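Local coordinates for dehydrogenase (Chromobacterium violaceum, PDB 3Q2I), which binds NAD(H) and a UDP-linked N-acetylglucosaminuronic acid and probably oxidises this sugar in the biosynthesis of 2,3-diacetamido-2,3-dideoxy-D-mannuronic acid, at residues I6-L18 with Y307-A319. Sequence-based numbering, arbitrary orientation.
Sequences IPPITDRKIRFAL and YYDNVIKTMRGEA
Arg-316, just past the end of helix 304-315, lays its guanidinium against the loop that leads into strand 14-19. Its NH2 bonds to two backbone carbonyls: Ile-9 O, met almost straight (173°) and in the guanidinium plane though above the carbonyl's own plane, and Arg-12 O, 2.6 Å from NH2. NH1 adds a weak bond to Arg-12 O. A bend at chi2 of Arg-316 (-107°) turns its chain toward the loop, and Ile-14 CD1 lies over one guanidinium face, 3.5 Å from Arg-316 NH2. Next to it along the chain, Ile-9 N donates to Met-315 O (3.0 Å), and the Ile-9 and Met-315 side chains run side by side to a contact of 4.0 Å between Ile-9 CD1 and Met-315 CE. Ile-14 CD1 also touches Met-315 CB. Farther along the strand, Tyr-308 CE1 sits over one face of the Phe-16 ring, 3.6 Å from Phe-16 CE1, the planes oblique at 57°; Val-311 CG1 and Ile-312 CG1 border that ring's edge. Gly-317, in a Schellman motif, ends the helix beside Pro-8. Helix 304-315 thus packs on the parallel Rossmann sheet: Phe-16 and Tyr-308 both reach strands 78-81 and 101-104 and Leu-32 of helix 25-34, where Tyr-308 OH bonds to His-28.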
loop_
_atom_site.group_PDB
_atom_site.type_symbol
_atom_site.label_atom_id
_atom_site.label_comp_id
_atom_site.label_asym_id
_atom_site.label_seq_id
_atom_site.Cartn_x
_atom_site.Cartn_y
_atom_site.Cartn_z
ATOM N N ILE A 6 -9.344 32.355 35.718
ATOM C CA ILE A 6 -8.326 33.363 36.025
ATOM C C ILE A 6 -8.973 34.700 36.419
ATOM O O ILE A 6 -9.938 35.147 35.803
ATOM C CB ILE A 6 -7.468 33.616 34.782
ATOM C CG1 ILE A 6 -6.706 32.352 34.376
ATOM C CG2 ILE A 6 -6.498 34.742 35.016
ATOM C CD1 ILE A 6 -5.751 32.608 33.230
ATOM N N PRO A 7 -8.443 35.370 37.448
ATOM C CA PRO A 7 -9.075 36.631 37.864
ATOM C C PRO A 7 -8.823 37.781 36.885
ATOM O O PRO A 7 -7.685 37.951 36.423
ATOM C CB PRO A 7 -8.389 36.945 39.196
ATOM C CG PRO A 7 -7.679 35.696 39.598
ATOM C CD PRO A 7 -7.342 34.970 38.339
ATOM N N PRO A 8 -9.862 38.582 36.598
ATOM C CA PRO A 8 -9.694 39.748 35.724
ATOM C C PRO A 8 -8.617 40.717 36.235
ATOM O O PRO A 8 -8.254 40.739 37.419
ATOM C CB PRO A 8 -11.079 40.401 35.695
ATOM C CG PRO A 8 -12.005 39.494 36.457
ATOM C CD PRO A 8 -11.163 38.582 37.296
ATOM N N ILE A 9 -8.059 41.492 35.318
ATOM C CA ILE A 9 -7.089 42.513 35.672
ATOM C C ILE A 9 -7.818 43.851 35.545
ATOM O O ILE A 9 -8.368 44.163 34.486
ATOM C CB ILE A 9 -5.864 42.435 34.735
ATOM C CG1 ILE A 9 -5.139 41.111 34.989
ATOM C CG2 ILE A 9 -4.905 43.576 35.011
ATOM C CD1 ILE A 9 -4.104 40.786 33.948
ATOM N N THR A 10 -7.890 44.612 36.636
ATOM C CA THR A 10 -8.950 45.628 36.744
ATOM C C THR A 10 -8.436 47.064 36.738
ATOM O O THR A 10 -8.951 47.912 36.001
ATOM C CB THR A 10 -9.901 45.405 37.956
ATOM O OG1 THR A 10 -9.178 44.803 39.040
ATOM C CG2 THR A 10 -11.054 44.476 37.588
ATOM N N ASP A 11 -7.420 47.340 37.545
ATOM C CA ASP A 11 -7.187 48.732 37.930
ATOM C C ASP A 11 -5.834 49.208 37.441
ATOM O O ASP A 11 -5.228 50.121 38.009
ATOM C CB ASP A 11 -7.313 48.934 39.443
ATOM C CG ASP A 11 -8.741 48.784 39.928
ATOM O OD1 ASP A 11 -9.653 49.387 39.320
ATOM O OD2 ASP A 11 -8.949 48.032 40.899
ATOM N N ARG A 12 -5.365 48.588 36.365
ATOM C CA ARG A 12 -4.148 49.047 35.720
ATOM C C ARG A 12 -4.284 48.727 34.232
ATOM O O ARG A 12 -5.239 48.083 33.792
ATOM C CB ARG A 12 -2.921 48.364 36.333
ATOM C CG ARG A 12 -3.045 46.848 36.477
ATOM C CD ARG A 12 -1.698 46.244 36.837
ATOM N NE ARG A 12 -1.715 44.791 36.934
ATOM C CZ ARG A 12 -1.484 43.978 35.900
ATOM N NH1 ARG A 12 -1.279 44.472 34.682
ATOM N NH2 ARG A 12 -1.485 42.669 36.089
ATOM N N LYS A 13 -3.351 49.216 33.432
ATOM C CA LYS A 13 -3.304 48.752 32.052
ATOM C C LYS A 13 -2.794 47.303 32.041
ATOM O O LYS A 13 -2.036 46.886 32.921
ATOM C CB LYS A 13 -2.394 49.674 31.244
ATOM C CG LYS A 13 -2.958 51.089 31.073
ATOM C CD LYS A 13 -1.861 52.052 30.669
ATOM C CE LYS A 13 -2.400 53.471 30.481
ATOM N NZ LYS A 13 -1.324 54.387 29.997
ATOM N N ILE A 14 -3.232 46.533 31.045
ATOM C CA ILE A 14 -2.556 45.263 30.723
ATOM C C ILE A 14 -1.128 45.474 30.206
ATOM O O ILE A 14 -0.878 46.358 29.382
ATOM C CB ILE A 14 -3.334 44.488 29.631
ATOM C CG1 ILE A 14 -4.846 44.533 29.906
ATOM C CG2 ILE A 14 -2.777 43.057 29.506
ATOM C CD1 ILE A 14 -5.232 43.910 31.267
ATOM N N ARG A 15 -0.202 44.653 30.685
ATOM C CA ARG A 15 1.193 44.796 30.359
ATOM C C ARG A 15 1.602 43.760 29.308
ATOM O O ARG A 15 1.279 42.578 29.481
ATOM C CB ARG A 15 2.026 44.688 31.626
ATOM C CG ARG A 15 1.607 45.810 32.595
ATOM C CD ARG A 15 2.344 45.720 33.897
ATOM N NE ARG A 15 1.822 44.695 34.795
ATOM C CZ ARG A 15 2.167 44.609 36.077
ATOM N NH1 ARG A 15 3.021 45.489 36.581
ATOM N NH2 ARG A 15 1.670 43.654 36.855
ATOM N N PHE A 16 2.257 44.229 28.252
ATOM C CA PHE A 16 2.762 43.361 27.161
ATOM C C PHE A 16 4.284 43.346 27.101
ATOM O O PHE A 16 4.961 44.358 27.341
ATOM C CB PHE A 16 2.194 43.875 25.853
ATOM C CG PHE A 16 0.718 43.607 25.669
ATOM C CD1 PHE A 16 0.283 42.437 25.049
ATOM C CD2 PHE A 16 -0.247 44.465 26.192
ATOM C CE1 PHE A 16 -1.067 42.191 24.898
ATOM C CE2 PHE A 16 -1.598 44.229 26.036
ATOM C CZ PHE A 16 -2.017 43.073 25.409
ATOM N N ALA A 17 4.878 42.200 26.754
ATOM C CA ALA A 17 6.282 42.177 26.365
ATOM C C ALA A 17 6.303 41.590 24.948
ATOM O O ALA A 17 5.343 40.879 24.542
ATOM C CB ALA A 17 7.108 41.309 27.292
ATOM N N LEU A 18 7.310 41.966 24.163
ATOM C CA LEU A 18 7.359 41.451 22.799
ATOM C C LEU A 18 8.736 40.920 22.415
ATOM O O LEU A 18 9.767 41.509 22.734
ATOM C CB LEU A 18 6.884 42.494 21.788
ATOM C CG LEU A 18 6.986 42.269 20.266
ATOM C CD1 LEU A 18 5.862 42.890 19.517
ATOM C CD2 LEU A 18 8.349 42.574 19.644
ATOM N N TYR A 307 -7.744 42.856 16.799
ATOM C CA TYR A 307 -7.302 41.652 17.472
ATOM C C TYR A 307 -6.919 41.984 18.897
ATOM O O TYR A 307 -7.249 41.275 19.862
ATOM C CB TYR A 307 -6.072 41.035 16.753
ATOM C CG TYR A 307 -5.723 39.697 17.339
ATOM C CD1 TYR A 307 -4.699 39.550 18.278
ATOM C CD2 TYR A 307 -6.492 38.596 16.999
ATOM C CE1 TYR A 307 -4.436 38.317 18.852
ATOM C CE2 TYR A 307 -6.227 37.361 17.578
ATOM C CZ TYR A 307 -5.208 37.235 18.489
ATOM O OH TYR A 307 -5.024 35.987 19.065
ATOM N N TYR A 308 -6.184 43.078 19.058
ATOM C CA TYR A 308 -5.775 43.451 20.389
ATOM C C TYR A 308 -6.962 43.801 21.321
ATOM O O TYR A 308 -6.893 43.504 22.505
ATOM C CB TYR A 308 -4.792 44.616 20.289
ATOM C CG TYR A 308 -3.371 44.150 20.313
ATOM C CD1 TYR A 308 -2.680 44.003 21.498
ATOM C CD2 TYR A 308 -2.749 43.735 19.134
ATOM C CE1 TYR A 308 -1.382 43.546 21.533
ATOM C CE2 TYR A 308 -1.452 43.325 19.161
ATOM C CZ TYR A 308 -0.774 43.162 20.339
ATOM O OH TYR A 308 0.533 42.751 20.299
ATOM N N ASP A 309 -8.065 44.321 20.797
ATOM C CA ASP A 309 -9.228 44.635 21.648
ATOM C C ASP A 309 -9.739 43.320 22.278
ATOM O O ASP A 309 -10.013 43.274 23.474
ATOM C CB ASP A 309 -10.327 45.269 20.796
ATOM C CG ASP A 309 -11.604 45.572 21.581
ATOM O OD1 ASP A 309 -11.483 46.205 22.644
ATOM O OD2 ASP A 309 -12.713 45.165 21.171
ATOM N N ASN A 310 -9.855 42.227 21.509
ATOM C CA ASN A 310 -10.260 40.968 22.138
ATOM C C ASN A 310 -9.289 40.436 23.199
ATOM O O ASN A 310 -9.727 39.858 24.209
ATOM C CB ASN A 310 -10.597 39.896 21.076
ATOM C CG ASN A 310 -10.727 38.497 21.674
ATOM O OD1 ASN A 310 -9.868 37.654 21.448
ATOM N ND2 ASN A 310 -11.804 38.241 22.425
ATOM N N VAL A 311 -7.984 40.590 22.980
ATOM C CA VAL A 311 -6.990 40.091 23.905
ATOM C C VAL A 311 -7.084 40.903 25.206
ATOM O O VAL A 311 -7.056 40.332 26.294
ATOM C CB VAL A 311 -5.587 40.198 23.323
ATOM C CG1 VAL A 311 -4.500 39.873 24.328
ATOM C CG2 VAL A 311 -5.455 39.282 22.060
ATOM N N ILE A 312 -7.212 42.219 25.044
ATOM C CA ILE A 312 -7.418 43.106 26.204
ATOM C C ILE A 312 -8.687 42.776 26.955
ATOM O O ILE A 312 -8.611 42.553 28.156
ATOM C CB ILE A 312 -7.356 44.591 25.769
ATOM C CG1 ILE A 312 -5.898 44.934 25.438
ATOM C CG2 ILE A 312 -7.824 45.549 26.926
ATOM C CD1 ILE A 312 -5.801 46.129 24.498
ATOM N N LYS A 313 -9.815 42.693 26.268
ATOM C CA LYS A 313 -11.062 42.277 26.910
ATOM C C LYS A 313 -10.944 40.936 27.623
ATOM O O LYS A 313 -11.414 40.762 28.758
ATOM C CB LYS A 313 -12.240 42.289 25.944
ATOM C CG LYS A 313 -12.622 43.663 25.423
ATOM C CD LYS A 313 -13.731 43.532 24.408
ATOM C CE LYS A 313 -14.524 44.825 24.408
ATOM N NZ LYS A 313 -14.557 45.424 23.059
ATOM N N THR A 314 -10.231 39.978 27.021
ATOM C CA THR A 314 -10.104 38.698 27.707
ATOM C C THR A 314 -9.401 38.903 29.036
ATOM O O THR A 314 -9.791 38.304 30.051
ATOM C CB THR A 314 -9.282 37.691 26.808
ATOM O OG1 THR A 314 -10.048 37.466 25.626
ATOM C CG2 THR A 314 -9.014 36.363 27.523
ATOM N N MET A 315 -8.334 39.683 29.045
ATOM C CA MET A 315 -7.528 39.871 30.250
ATOM C C MET A 315 -8.330 40.619 31.337
ATOM O O MET A 315 -8.096 40.419 32.538
ATOM C CB MET A 315 -6.250 40.628 29.931
ATOM C CG MET A 315 -5.262 39.870 29.036
ATOM S SD MET A 315 -5.062 38.135 29.507
ATOM C CE MET A 315 -3.871 38.460 30.761
ATOM N N ARG A 316 -9.342 41.348 30.882
ATOM C CA ARG A 316 -10.182 42.143 31.797
ATOM C C ARG A 316 -11.433 41.393 32.211
ATOM O O ARG A 316 -12.297 41.949 32.903
ATOM C CB ARG A 316 -10.575 43.453 31.132
ATOM C CG ARG A 316 -9.429 44.398 31.107
ATOM C CD ARG A 316 -9.566 45.530 32.074
ATOM N NE ARG A 316 -8.798 46.595 31.454
ATOM C CZ ARG A 316 -7.571 46.936 31.823
ATOM N NH1 ARG A 316 -6.937 47.886 31.152
ATOM N NH2 ARG A 316 -7.019 46.378 32.895
ATOM N N GLY A 317 -11.538 40.126 31.823
ATOM C CA GLY A 317 -12.707 39.319 32.146
ATOM C C GLY A 317 -13.934 39.598 31.308
ATOM O O GLY A 317 -15.001 39.031 31.568
ATOM N N GLU A 318 -13.795 40.413 30.257
ATOM C CA GLU A 318 -14.926 40.906 29.502
ATOM C C GLU A 318 -15.257 40.027 28.301
ATOM O O GLU A 318 -16.331 40.101 27.696
ATOM C CB GLU A 318 -14.600 42.324 29.037
ATOM C CG GLU A 318 -14.344 43.281 30.207
ATOM C CD GLU A 318 -13.808 44.646 29.754
ATOM O OE1 GLU A 318 -13.180 44.750 28.681
ATOM O OE2 GLU A 318 -14.021 45.651 30.470
ATOM N N ALA A 319 -14.312 39.172 27.939
ATOM C CA ALA A 319 -14.613 38.237 26.868
ATOM C C ALA A 319 -13.686 37.044 26.993
ATOM O O ALA A 319 -12.867 36.964 27.911
ATOM C CB ALA A 319 -14.406 38.900 25.524
#